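Local coordinates for 4-hydroxyphenylpyruvate dioxygenase (Pseudomonas putida, PDB 5HMQ) that converts 3-dehydroshikimate to protocatechuate with a divalent metal, in a homodimeric fusion of a TIM-barrel dehydratase domain and a dioxygenase-like domain, at the interface of chains A and B. Residues are numbered along the deposited sequence; one frame, centred on the assembly and turned at random. Chains: chain A/B, 4-hydroxyphenylpyruvate dioxygenase.

The interface of chains A and B. Residues chain A 206, 209-210; chain B 360, 516-518, 597.
The carboxylate of A:Glu206 lies flat against the guanidinium of B:Arg517, the two planes 7° apart, with CG of the glutamate over the centre of the guanidinium at 3.8 Å from B:Arg517 CZ. This is a patch of the homodimer interface of a two-domain dehydratase, where helix 204-211 of chain A, from the xylose isomerase-like TIM-barrel region, meets the vicinal-oxygen-chelate (dioxygenase-like) part of chain B. On the same chain-B side, the guanidinium of B:Arg597 carries CD of B:Arg517 over one face. B:Arg597 comes at A:Glu206 from the opposite direction, its plane steeply turned from the carboxylate, and NH2 donates to OE2 at 2.8 Å in a salt bridge that is bent at the hydrogen (124°).

A:Arg209, one helical turn on, grips the same oxygen, NH2 to A:Glu206 OE2 2.6 Å. The two guanidinium NH2 groups thus hold OE2 from opposite faces of the carboxylate, each well out of its plane. B:Arg517 NH1 adds a longer salt bridge to A:Glu206 OE2 at 3.8 Å. The gathered positive charge would be expected to favour an ionised carboxylate. Over one face of the A:Arg209 guanidinium sits the backbone carbonyl carbon of B:His360, at the end of helix 352-360, 3.8 Å from CZ; at its edge, in plane, is A:Glu206 OE1, weakly bonded to NE.

A:His210 has CG of A:Arg209 over one ring face, and the CD2/CE2 edge of B:Tyr516 points at the other, edge-to-face. With its CG beside the backbone N (chi1 -61°), the imidazole reaches towards the 516-518 backbone. A:His210 CD2 lies 3.6 Å from the B:Tyr516 carbonyl O. A:His210 CE1 is 3.6 Å from B:Gly518 N.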
ATOM      1  N   GLU A 206      -1.548  19.609   8.753  1.00 49.30           N
ATOM      2  CA  GLU A 206      -1.961  18.479   7.927  1.00 45.92           C
ATOM      3  C   GLU A 206      -0.893  18.115   6.904  1.00 47.67           C
ATOM      4  O   GLU A 206      -0.734  16.938   6.565  1.00 48.91           O
ATOM      5  CB  GLU A 206      -3.282  18.799   7.232  1.00 47.80           C
ATOM      6  CG  GLU A 206      -4.367  19.308   8.169  1.00 52.21           C
ATOM      7  CD  GLU A 206      -4.967  18.205   9.021  1.00 58.01           C
ATOM      8  OE1 GLU A 206      -4.802  17.018   8.663  1.00 56.61           O
ATOM      9  OE2 GLU A 206      -5.606  18.525  10.047  1.00 60.20           O
ATOM     10  N   ARG A 209       1.411  16.018   8.785  1.00 46.72           N
ATOM     11  CA  ARG A 209       0.790  14.786   9.249  1.00 45.11           C
ATOM     12  C   ARG A 209       0.788  13.708   8.171  1.00 45.24           C
ATOM     13  O   ARG A 209       1.007  12.529   8.470  1.00 47.83           O
ATOM     14  CB  ARG A 209      -0.628  15.081   9.733  1.00 46.59           C
ATOM     15  CG  ARG A 209      -1.445  13.861  10.071  1.00 49.30           C
ATOM     16  CD  ARG A 209      -2.283  14.141  11.296  1.00 50.74           C
ATOM     17  NE  ARG A 209      -3.241  15.221  11.103  1.00 49.21           N
ATOM     18  CZ  ARG A 209      -3.706  15.974  12.092  1.00 49.80           C
ATOM     19  NH1 ARG A 209      -3.293  15.763  13.334  1.00 48.95           N
ATOM     20  NH2 ARG A 209      -4.579  16.938  11.843  1.00 54.64           N
ATOM     21  N   HIS A 210       0.552  14.083   6.911  1.00 45.61           N
ATOM     22  CA  HIS A 210       0.289  13.094   5.877  1.00 45.78           C
ATOM     23  C   HIS A 210       1.348  12.984   4.786  1.00 45.44           C
ATOM     24  O   HIS A 210       1.393  11.952   4.111  1.00 49.97           O
ATOM     25  CB  HIS A 210      -1.062  13.375   5.202  1.00 47.84           C
ATOM     26  CG  HIS A 210      -2.231  13.319   6.134  1.00 50.99           C
ATOM     27  ND1 HIS A 210      -2.674  12.143   6.700  1.00 52.83           N
ATOM     28  CD2 HIS A 210      -3.063  14.289   6.582  1.00 48.70           C
ATOM     29  CE1 HIS A 210      -3.722  12.392   7.464  1.00 51.45           C
ATOM     30  NE2 HIS A 210      -3.979  13.686   7.409  1.00 51.05           N
TER
ATOM     31  N   HIS B 360      -4.152  11.927  13.866  1.00 48.68           N
ATOM     32  CA  HIS B 360      -5.189  11.881  12.841  1.00 48.91           C
ATOM     33  C   HIS B 360      -6.066  13.125  12.755  1.00 51.36           C
ATOM     34  O   HIS B 360      -6.771  13.284  11.752  1.00 51.80           O
ATOM     35  CB  HIS B 360      -6.113  10.671  13.057  1.00 47.96           C
ATOM     36  CG  HIS B 360      -5.413   9.348  13.009  1.00 49.66           C
ATOM     37  ND1 HIS B 360      -5.033   8.666  14.144  1.00 47.68           N
ATOM     38  CD2 HIS B 360      -5.037   8.576  11.962  1.00 49.81           C
ATOM     39  CE1 HIS B 360      -4.451   7.532  13.799  1.00 49.20           C
ATOM     40  NE2 HIS B 360      -4.441   7.453  12.480  1.00 50.35           N
ATOM     41  N   TYR B 516      -6.426  17.375   1.942  1.00 69.43           N
ATOM     42  CA  TYR B 516      -6.367  15.922   2.012  1.00 65.80           C
ATOM     43  C   TYR B 516      -6.360  15.468   3.461  1.00 64.72           C
ATOM     44  O   TYR B 516      -5.415  15.759   4.210  1.00 63.89           O
ATOM     45  CB  TYR B 516      -5.156  15.377   1.258  1.00 64.99           C
ATOM     46  CG  TYR B 516      -4.974  13.895   1.499  1.00 62.07           C
ATOM     47  CD1 TYR B 516      -5.749  12.972   0.801  1.00 60.53           C
ATOM     48  CD2 TYR B 516      -4.037  13.411   2.392  1.00 59.86           C
ATOM     49  CE1 TYR B 516      -5.608  11.625   1.000  1.00 60.81           C
ATOM     50  CE2 TYR B 516      -3.879  12.057   2.604  1.00 58.02           C
ATOM     51  CZ  TYR B 516      -4.668  11.160   1.901  1.00 58.98           C
ATOM     52  OH  TYR B 516      -4.482   9.811   2.134  1.00 56.86           O
ATOM     53  N   ARG B 517      -7.404  14.739   3.829  1.00 62.11           N
ATOM     54  CA  ARG B 517      -7.475  14.026   5.088  1.00 63.81           C
ATOM     55  C   ARG B 517      -7.490  12.533   4.798  1.00 61.32           C
ATOM     56  O   ARG B 517      -8.137  12.087   3.849  1.00 64.46           O
ATOM     57  CB  ARG B 517      -8.712  14.438   5.903  1.00 66.08           C
ATOM     58  CG  ARG B 517      -8.865  15.959   5.978  1.00 64.74           C
ATOM     59  CD  ARG B 517      -7.632  16.622   6.593  1.00 64.63           C
ATOM     60  NE  ARG B 517      -7.375  17.939   6.012  1.00 65.73           N
ATOM     61  CZ  ARG B 517      -7.803  19.088   6.529  1.00 63.91           C
ATOM     62  NH1 ARG B 517      -8.510  19.094   7.651  1.00 62.28           N
ATOM     63  NH2 ARG B 517      -7.522  20.235   5.923  1.00 62.44           N
ATOM     64  N   GLY B 518      -6.732  11.775   5.593  1.00 58.15           N
ATOM     65  CA  GLY B 518      -6.530  10.349   5.392  1.00 57.44           C
ATOM     66  C   GLY B 518      -7.772   9.503   5.548  1.00 55.57           C
ATOM     67  O   GLY B 518      -8.855   9.838   5.056  1.00 56.02           O
ATOM     68  N   ARG B 597     -13.829  15.919   7.106  1.00 55.88           N
ATOM     69  CA  ARG B 597     -13.672  14.507   7.437  1.00 51.80           C
ATOM     70  C   ARG B 597     -15.000  13.778   7.299  1.00 50.54           C
ATOM     71  O   ARG B 597     -15.539  13.645   6.195  1.00 51.79           O
ATOM     72  CB  ARG B 597     -13.132  14.329   8.857  1.00 50.40           C
ATOM     73  CG  ARG B 597     -12.250  15.455   9.330  1.00 52.12           C
ATOM     74  CD  ARG B 597     -10.837  14.988   9.585  1.00 56.00           C
ATOM     75  NE  ARG B 597      -9.971  16.114   9.920  1.00 58.74           N
ATOM     76  CZ  ARG B 597      -8.660  16.020  10.116  1.00 57.15           C
ATOM     77  NH1 ARG B 597      -8.056  14.845  10.012  1.00 57.48           N
ATOM     78  NH2 ARG B 597      -7.955  17.102  10.415  1.00 58.15           N
TER